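Local atomic coordinates of alpha-rhamnosidase (PDB entry 6I60), a protein that probably hydrolyses terminal, non-reducing alpha-L-rhamnose residues from alpha-L-rhamnosides. Residues V215-Q220 with T230-S235; A192-A197 with Y202-N207. All coordinates share one frame; numbering follows the deposited sequence.

How the contacts relate
Both contacts lie in the N-terminal alpha-L-rhamnosidase domain, with centres about 7 Å apart. Contact 2 comes first along the chain, and contact 1 follows it. Strand 226-233 of contact 1 and strand 189-199 of contact 2 are antiparallel neighbours in one five-stranded sheet. Backbone hydrogen bonds join them, for example between Y232 and V194. Strand 201-206 belongs to the facing sheet. Contact 2 is therefore apolar packing between two sheets. Contact 1 is a polar patch beside it, where the loop 215-220 meets strand 226-233. Y202 joins the two: its ring packs in contact 2, and its hydroxyl bonds to D217 and Y232 of contact 1.

Contact 1 of 2, residues V215-Q220 with T230-S235; sequences VLDPGQ and TVYDVS
D217 and T230 come from opposite directions, and the T230 hydroxyl meets the D217 carboxylate on its syn side. T230 OG1 donates a hydrogen bond of 2.5 Å to D217 OD2. D217 OD2 accepts with its syn lone pair, on the side of OD1. T230 can do this because OG1 stands beside its own backbone N (chi1 -53°). The same rotation sets T230 CG2 anti to that N and over one face of the Y232 ring. The methyl lies towards the rim of the ring. T230 and Y232 are two residues apart on the strand, so one aims its hydroxyl at the loop while the other brings its ring up alongside.

The Y232 side chain leaves the strand neither towards the loop nor away from it, but its far end comes nearer. Its OH ends 3.5 Å from D217 OD2. The ring and carboxylate planes are 62° apart, so the two groups do not stack. Y232 OH is hydrogen-bonded to Y202 OH, on strand 201-206. Y202 OH is also hydrogen-bonded to D217 OD2. One buried carboxylate oxygen is thus gripped by T230 and Y202, which should stabilise its negative charge.

On the loop side, a cis peptide bond joins D217 to P218, and the P218 ring packs on Y202. The contact is a buried polar junction between the loop 215-220 and strand 226-233. It joins the loop to an inner strand of one sheet of the beta-sandwich in the N-terminal rhamnosidase domain.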
ATOM      1  N   VAL A 215      11.006   7.981  -8.231  1.00 58.70           N
ATOM      2  CA  VAL A 215      12.179   7.124  -8.341  1.00 50.58           C
ATOM      3  C   VAL A 215      11.708   5.681  -8.457  1.00 47.72           C
ATOM      4  O   VAL A 215      10.571   5.345  -8.120  1.00 48.69           O
ATOM      5  CB  VAL A 215      13.140   7.280  -7.141  1.00 47.61           C
ATOM      6  CG1 VAL A 215      13.861   8.616  -7.206  1.00 48.69           C
ATOM      7  CG2 VAL A 215      12.383   7.143  -5.829  1.00 49.88           C
ATOM      8  N   LEU A 216      12.606   4.823  -8.948  1.00 50.23           N
ATOM      9  CA  LEU A 216      12.330   3.394  -9.114  1.00 53.91           C
ATOM     10  C   LEU A 216      11.045   3.164  -9.907  1.00 49.19           C
ATOM     11  O   LEU A 216      10.200   2.340  -9.545  1.00 37.70           O
ATOM     12  CB  LEU A 216      12.275   2.683  -7.759  1.00 49.39           C
ATOM     13  CG  LEU A 216      13.570   2.715  -6.942  1.00 51.20           C
ATOM     14  CD1 LEU A 216      13.475   1.788  -5.747  1.00 46.08           C
ATOM     15  CD2 LEU A 216      14.772   2.354  -7.803  1.00 45.27           C
ATOM     16  N   ASP A 217      10.896   3.912 -11.000  1.00 50.37           N
ATOM     17  CA  ASP A 217       9.833   3.930 -11.994  1.00 52.78           C
ATOM     18  C   ASP A 217      10.226   3.092 -13.206  1.00 60.12           C
ATOM     19  O   ASP A 217      11.390   3.114 -13.624  1.00 56.88           O
ATOM     20  CB  ASP A 217       9.539   5.363 -12.438  1.00 51.06           C
ATOM     21  CG  ASP A 217       8.083   5.577 -12.804  1.00 58.94           C
ATOM     22  OD1 ASP A 217       7.207   5.304 -11.956  1.00 55.04           O
ATOM     23  OD2 ASP A 217       7.815   6.018 -13.942  1.00 61.54           O
ATOM     24  N   PRO A 218       9.294   2.333 -13.803  1.00 54.28           N
ATOM     25  CA  PRO A 218       7.892   2.224 -13.392  1.00 51.55           C
ATOM     26  C   PRO A 218       7.665   1.205 -12.280  1.00 56.07           C
ATOM     27  O   PRO A 218       8.624   0.681 -11.711  1.00 55.15           O
ATOM     28  CB  PRO A 218       7.197   1.779 -14.676  1.00 60.54           C
ATOM     29  CG  PRO A 218       8.226   0.955 -15.373  1.00 58.01           C
ATOM     30  CD  PRO A 218       9.569   1.547 -15.020  1.00 53.16           C
ATOM     31  N   GLY A 219       6.392   0.929 -11.983  1.00 59.69           N
ATOM     32  CA  GLY A 219       6.066  -0.029 -10.953  1.00 64.81           C
ATOM     33  C   GLY A 219       6.302  -1.466 -11.385  1.00 62.68           C
ATOM     34  O   GLY A 219       6.310  -1.805 -12.568  1.00 57.94           O
ATOM     35  N   GLN A 220       6.494  -2.324 -10.389  1.00 60.87           N
ATOM     36  CA  GLN A 220       6.755  -3.736 -10.635  1.00 59.07           C
ATOM     37  C   GLN A 220       5.456  -4.443 -11.000  1.00 55.44           C
ATOM     38  O   GLN A 220       4.508  -4.463 -10.207  1.00 58.28           O
ATOM     39  CB  GLN A 220       7.394  -4.379  -9.407  1.00 59.23           C
ATOM     40  CG  GLN A 220       8.577  -3.607  -8.852  1.00 53.39           C
ATOM     41  CD  GLN A 220       9.224  -4.309  -7.676  1.00 55.70           C
ATOM     42  OE1 GLN A 220       8.859  -5.435  -7.332  1.00 55.00           O
ATOM     43  NE2 GLN A 220      10.190  -3.646  -7.052  1.00 54.42           N
ATOM     44  N   THR A 230       4.681   5.718 -17.865  1.00 53.84           N
ATOM     45  CA  THR A 230       4.471   6.976 -17.162  1.00 55.70           C
ATOM     46  C   THR A 230       4.467   8.129 -18.158  1.00 59.56           C
ATOM     47  O   THR A 230       5.267   8.153 -19.099  1.00 65.15           O
ATOM     48  CB  THR A 230       5.558   7.199 -16.105  1.00 56.61           C
ATOM     49  OG1 THR A 230       5.644   6.049 -15.255  1.00 54.66           O
ATOM     50  CG2 THR A 230       5.246   8.424 -15.260  1.00 63.22           C
ATOM     51  N   VAL A 231       3.558   9.079 -17.952  1.00 56.23           N
ATOM     52  CA  VAL A 231       3.459  10.278 -18.777  1.00 64.80           C
ATOM     53  C   VAL A 231       3.903  11.474 -17.947  1.00 64.76           C
ATOM     54  O   VAL A 231       3.482  11.631 -16.794  1.00 65.75           O
ATOM     55  CB  VAL A 231       2.033  10.480 -19.319  1.00 63.61           C
ATOM     56  CG1 VAL A 231       1.026  10.322 -18.208  1.00 61.28           C
ATOM     57  CG2 VAL A 231       1.902  11.853 -19.961  1.00 63.24           C
ATOM     58  N   TYR A 232       4.753  12.313 -18.531  1.00 66.92           N
ATOM     59  CA  TYR A 232       5.282  13.487 -17.859  1.00 64.72           C
ATOM     60  C   TYR A 232       4.920  14.747 -18.636  1.00 70.76           C
ATOM     61  O   TYR A 232       4.752  14.718 -19.859  1.00 66.48           O
ATOM     62  CB  TYR A 232       6.802  13.397 -17.703  1.00 62.07           C
ATOM     63  CG  TYR A 232       7.258  12.337 -16.729  1.00 63.79           C
ATOM     64  CD1 TYR A 232       7.104  12.511 -15.360  1.00 62.66           C
ATOM     65  CD2 TYR A 232       7.850  11.164 -17.179  1.00 69.34           C
ATOM     66  CE1 TYR A 232       7.521  11.544 -14.465  1.00 63.59           C
ATOM     67  CE2 TYR A 232       8.273  10.193 -16.292  1.00 72.46           C
ATOM     68  CZ  TYR A 232       8.107  10.387 -14.937  1.00 69.01           C
ATOM     69  OH  TYR A 232       8.526   9.419 -14.052  1.00 68.07           O
ATOM     70  N   ASP A 233       4.802  15.854 -17.907  1.00 68.17           N
ATOM     71  CA  ASP A 233       4.555  17.165 -18.495  1.00 68.31           C
ATOM     72  C   ASP A 233       5.896  17.873 -18.636  1.00 59.23           C
ATOM     73  O   ASP A 233       6.486  18.305 -17.640  1.00 60.37           O
ATOM     74  CB  ASP A 233       3.585  17.976 -17.639  1.00 72.96           C
ATOM     75  CG  ASP A 233       3.631  19.460 -17.951  1.00 77.75           C
ATOM     76  OD1 ASP A 233       3.599  19.824 -19.146  1.00 79.03           O
ATOM     77  OD2 ASP A 233       3.704  20.266 -17.000  1.00 79.34           O
ATOM     78  N   VAL A 234       6.379  17.986 -19.870  1.00 63.46           N
ATOM     79  CA  VAL A 234       7.683  18.584 -20.131  1.00 72.71           C
ATOM     80  C   VAL A 234       7.504  19.839 -20.972  1.00 70.62           C
ATOM     81  O   VAL A 234       8.367  20.180 -21.789  1.00 72.00           O
ATOM     82  CB  VAL A 234       8.624  17.582 -20.823  1.00 67.92           C
ATOM     83  CG1 VAL A 234       8.957  16.441 -19.880  1.00 64.62           C
ATOM     84  CG2 VAL A 234       7.990  17.054 -22.103  1.00 65.13           C
ATOM     85  N   SER A 235       6.381  20.534 -20.777  1.00 69.05           N
ATOM     86  CA  SER A 235       6.120  21.756 -21.529  1.00 65.69           C
ATOM     87  C   SER A 235       7.213  22.790 -21.287  1.00 74.21           C
ATOM     88  O   SER A 235       7.925  23.191 -22.214  1.00 79.23           O
ATOM     89  CB  SER A 235       4.749  22.318 -21.155  1.00 67.60           C
ATOM     90  OG  SER A 235       3.716  21.430 -21.540  1.00 66.56           O
TER

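Contact 2 of 2, residues A192-A197 with Y202-N207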
ATOM      1  N   ALA A 192       3.650  20.035 -24.005  1.00 76.17           N
ATOM      2  CA  ALA A 192       4.533  18.926 -24.334  1.00 73.53           C
ATOM      3  C   ALA A 192       4.282  17.775 -23.374  1.00 65.27           C
ATOM      4  O   ALA A 192       4.129  17.985 -22.167  1.00 71.18           O
ATOM      5  CB  ALA A 192       6.009  19.341 -24.280  1.00 69.30           C
ATOM      6  N   ARG A 193       4.241  16.562 -23.917  1.00 65.98           N
ATOM      7  CA  ARG A 193       4.021  15.360 -23.130  1.00 64.26           C
ATOM      8  C   ARG A 193       5.032  14.297 -23.532  1.00 69.72           C
ATOM      9  O   ARG A 193       5.506  14.263 -24.671  1.00 74.66           O
ATOM     10  CB  ARG A 193       2.599  14.821 -23.309  1.00 64.83           C
ATOM     11  CG  ARG A 193       1.518  15.753 -22.793  1.00 68.86           C
ATOM     12  CD  ARG A 193       1.640  15.955 -21.294  1.00 66.75           C
ATOM     13  NE  ARG A 193       0.503  16.690 -20.751  1.00 63.46           N
ATOM     14  CZ  ARG A 193       0.458  18.013 -20.637  1.00 63.60           C
ATOM     15  NH1 ARG A 193       1.490  18.748 -21.028  1.00 67.18           N
ATOM     16  NH2 ARG A 193      -0.618  18.599 -20.130  1.00 66.59           N
ATOM     17  N   VAL A 194       5.351  13.423 -22.581  1.00 72.14           N
ATOM     18  CA  VAL A 194       6.368  12.392 -22.757  1.00 67.30           C
ATOM     19  C   VAL A 194       5.834  11.105 -22.142  1.00 58.76           C
ATOM     20  O   VAL A 194       5.514  11.072 -20.951  1.00 54.78           O
ATOM     21  CB  VAL A 194       7.706  12.796 -22.113  1.00 60.29           C
ATOM     22  CG1 VAL A 194       8.499  11.580 -21.698  1.00 62.49           C
ATOM     23  CG2 VAL A 194       8.517  13.645 -23.074  1.00 71.64           C
ATOM     24  N   TYR A 195       5.721  10.056 -22.954  1.00 62.46           N
ATOM     25  CA  TYR A 195       5.126   8.786 -22.539  1.00 59.88           C
ATOM     26  C   TYR A 195       6.203   7.711 -22.633  1.00 57.98           C
ATOM     27  O   TYR A 195       6.458   7.171 -23.713  1.00 53.72           O
ATOM     28  CB  TYR A 195       3.911   8.438 -23.400  1.00 58.77           C
ATOM     29  CG  TYR A 195       2.936   9.581 -23.602  1.00 59.20           C
ATOM     30  CD1 TYR A 195       3.166  10.557 -24.564  1.00 63.94           C
ATOM     31  CD2 TYR A 195       1.781   9.677 -22.837  1.00 62.20           C
ATOM     32  CE1 TYR A 195       2.278  11.601 -24.752  1.00 68.34           C
ATOM     33  CE2 TYR A 195       0.885  10.717 -23.021  1.00 62.11           C
ATOM     34  CZ  TYR A 195       1.139  11.676 -23.978  1.00 63.52           C
ATOM     35  OH  TYR A 195       0.249  12.710 -24.159  1.00 57.64           O
ATOM     36  N   ILE A 196       6.826   7.396 -21.499  1.00 66.40           N
ATOM     37  CA  ILE A 196       7.996   6.526 -21.451  1.00 56.54           C
ATOM     38  C   ILE A 196       7.679   5.296 -20.612  1.00 53.15           C
ATOM     39  O   ILE A 196       6.944   5.376 -19.623  1.00 54.73           O
ATOM     40  CB  ILE A 196       9.223   7.275 -20.887  1.00 54.09           C
ATOM     41  CG1 ILE A 196      10.428   6.341 -20.758  1.00 56.78           C
ATOM     42  CG2 ILE A 196       8.885   7.938 -19.557  1.00 56.25           C
ATOM     43  CD1 ILE A 196      11.752   7.061 -20.646  1.00 56.04           C
ATOM     44  N   ALA A 197       8.228   4.154 -21.027  1.00 60.74           N
ATOM     45  CA  ALA A 197       8.207   2.914 -20.247  1.00 60.68           C
ATOM     46  C   ALA A 197       9.604   2.307 -20.370  1.00 61.03           C
ATOM     47  O   ALA A 197       9.892   1.569 -21.316  1.00 58.00           O
ATOM     48  CB  ALA A 197       7.125   1.957 -20.730  1.00 63.40           C
ATOM     49  N   TYR A 202      14.169   3.341 -15.091  1.00 56.81           N
ATOM     50  CA  TYR A 202      14.631   4.380 -16.000  1.00 59.30           C
ATOM     51  C   TYR A 202      14.754   5.705 -15.260  1.00 53.61           C
ATOM     52  O   TYR A 202      14.213   5.888 -14.167  1.00 51.19           O
ATOM     53  CB  TYR A 202      13.691   4.535 -17.205  1.00 58.91           C
ATOM     54  CG  TYR A 202      12.380   5.219 -16.880  1.00 58.71           C
ATOM     55  CD1 TYR A 202      11.282   4.484 -16.455  1.00 63.59           C
ATOM     56  CD2 TYR A 202      12.240   6.597 -17.001  1.00 54.10           C
ATOM     57  CE1 TYR A 202      10.082   5.102 -16.155  1.00 63.54           C
ATOM     58  CE2 TYR A 202      11.046   7.223 -16.700  1.00 53.82           C
ATOM     59  CZ  TYR A 202       9.970   6.471 -16.280  1.00 57.99           C
ATOM     60  OH  TYR A 202       8.779   7.086 -15.982  1.00 60.38           O
ATOM     61  N   GLU A 203      15.480   6.630 -15.885  1.00 48.73           N
ATOM     62  CA  GLU A 203      15.546   8.017 -15.451  1.00 54.26           C
ATOM     63  C   GLU A 203      15.536   8.894 -16.692  1.00 61.80           C
ATOM     64  O   GLU A 203      16.332   8.676 -17.611  1.00 66.47           O
ATOM     65  CB  GLU A 203      16.796   8.287 -14.604  1.00 64.64           C
ATOM     66  CG  GLU A 203      16.548   8.221 -13.105  1.00 74.46           C
ATOM     67  CD  GLU A 203      17.717   8.743 -12.286  1.00 73.33           C
ATOM     68  OE1 GLU A 203      18.853   8.751 -12.805  1.00 68.95           O
ATOM     69  OE2 GLU A 203      17.497   9.145 -11.123  1.00 76.14           O
ATOM     70  N   LEU A 204      14.635   9.871 -16.726  1.00 64.18           N
ATOM     71  CA  LEU A 204      14.418  10.693 -17.908  1.00 60.83           C
ATOM     72  C   LEU A 204      15.038  12.074 -17.731  1.00 59.14           C
ATOM     73  O   LEU A 204      14.920  12.690 -16.668  1.00 55.56           O
ATOM     74  CB  LEU A 204      12.924  10.829 -18.201  1.00 59.90           C
ATOM     75  CG  LEU A 204      12.538  11.781 -19.332  1.00 60.18           C
ATOM     76  CD1 LEU A 204      12.950  11.209 -20.677  1.00 57.99           C
ATOM     77  CD2 LEU A 204      11.049  12.058 -19.294  1.00 59.15           C
ATOM     78  N   TYR A 205      15.694  12.555 -18.786  1.00 64.11           N
ATOM     79  CA  TYR A 205      16.300  13.877 -18.810  1.00 64.39           C
ATOM     80  C   TYR A 205      15.930  14.579 -20.107  1.00 68.47           C
ATOM     81  O   TYR A 205      15.865  13.948 -21.166  1.00 70.03           O
ATOM     82  CB  TYR A 205      17.827  13.800 -18.680  1.00 59.85           C
ATOM     83  CG  TYR A 205      18.304  13.317 -17.331  1.00 64.66           C
ATOM     84  CD1 TYR A 205      18.510  14.208 -16.287  1.00 60.44           C
ATOM     85  CD2 TYR A 205      18.551  11.970 -17.102  1.00 58.76           C
ATOM     86  CE1 TYR A 205      18.946  13.771 -15.051  1.00 53.70           C
ATOM     87  CE2 TYR A 205      18.988  11.525 -15.870  1.00 63.32           C
ATOM     88  CZ  TYR A 205      19.184  12.429 -14.848  1.00 55.68           C
ATOM     89  OH  TYR A 205      19.619  11.990 -13.618  1.00 58.89           O
ATOM     90  N   ILE A 206      15.685  15.885 -20.019  1.00 68.00           N
ATOM     91  CA  ILE A 206      15.382  16.709 -21.186  1.00 69.17           C
ATOM     92  C   ILE A 206      16.180  17.998 -21.066  1.00 71.75           C
ATOM     93  O   ILE A 206      15.968  18.777 -20.128  1.00 74.24           O
ATOM     94  CB  ILE A 206      13.880  17.018 -21.316  1.00 64.44           C
ATOM     95  CG1 ILE A 206      13.132  15.791 -21.838  1.00 64.26           C
ATOM     96  CG2 ILE A 206      13.658  18.208 -22.238  1.00 61.45           C
ATOM     97  CD1 ILE A 206      11.724  16.080 -22.305  1.00 65.99           C
ATOM     98  N   ASN A 207      17.101  18.221 -22.005  1.00 63.84           N
ATOM     99  CA  ASN A 207      17.946  19.415 -22.030  1.00 65.91           C
ATOM    100  C   ASN A 207      18.751  19.573 -20.741  1.00 70.42           C
ATOM    101  O   ASN A 207      19.075  20.690 -20.331  1.00 61.03           O
ATOM    102  CB  ASN A 207      17.119  20.675 -22.303  1.00 71.94           C
ATOM    103  CG  ASN A 207      16.542  20.700 -23.706  1.00 70.52           C
ATOM    104  OD1 ASN A 207      17.220  20.358 -24.675  1.00 73.71           O
ATOM    105  ND2 ASN A 207      15.283  21.108 -23.821  1.00 67.15           N
TER
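Strands 192-197 and 202-206 run roughly antiparallel, at 156°, with their axes 8.8 Å apart, too far for backbone pairing. They face each other across a layer of side chains. The nearest backbone pair is I196 and L204, whose CA atoms are 8.4 Å apart.

I196 sits over one face of the Y202 ring, and the two side chains cross obliquely. I196 CG1 lies 4.3 Å from the ring centroid and 15° off the ring normal, a CH-pi contact. CG1 is anti to the backbone N of I196 (chi1 177°), which carries the chain out towards the ring. The branch methyl CG2 reaches CE2 of Y202 at 3.7 Å. The end methyl CD1 lies near CD2 of the ring, so both arms of I196 rest along the same side of the tyrosine. I196 CD1 also comes to 4.3 Å from L204 CD1, a looser touch.

Further along, V194 and L204 point at each other, tip to tip. V194 CG1 meets L204 CD2 at 3.5 Å. The other methyl, V194 CG2, passes I206 CD1 at 4.1 Å as these two side chains slide by in opposite directions.

V247 of strand 242-250, which pairs with strand 201-206, adds to the layer and touches both I196 and L204. From strand 264-273, next to 189-199 in its sheet, I267 packs on V194 and I196. Strand 189-199 lies in one sheet and strand 201-206 in the other, with a very short connection between them. This is the interior of a beta-sandwich: alternate residues of two facing sheets interlock as its hydrophobic core.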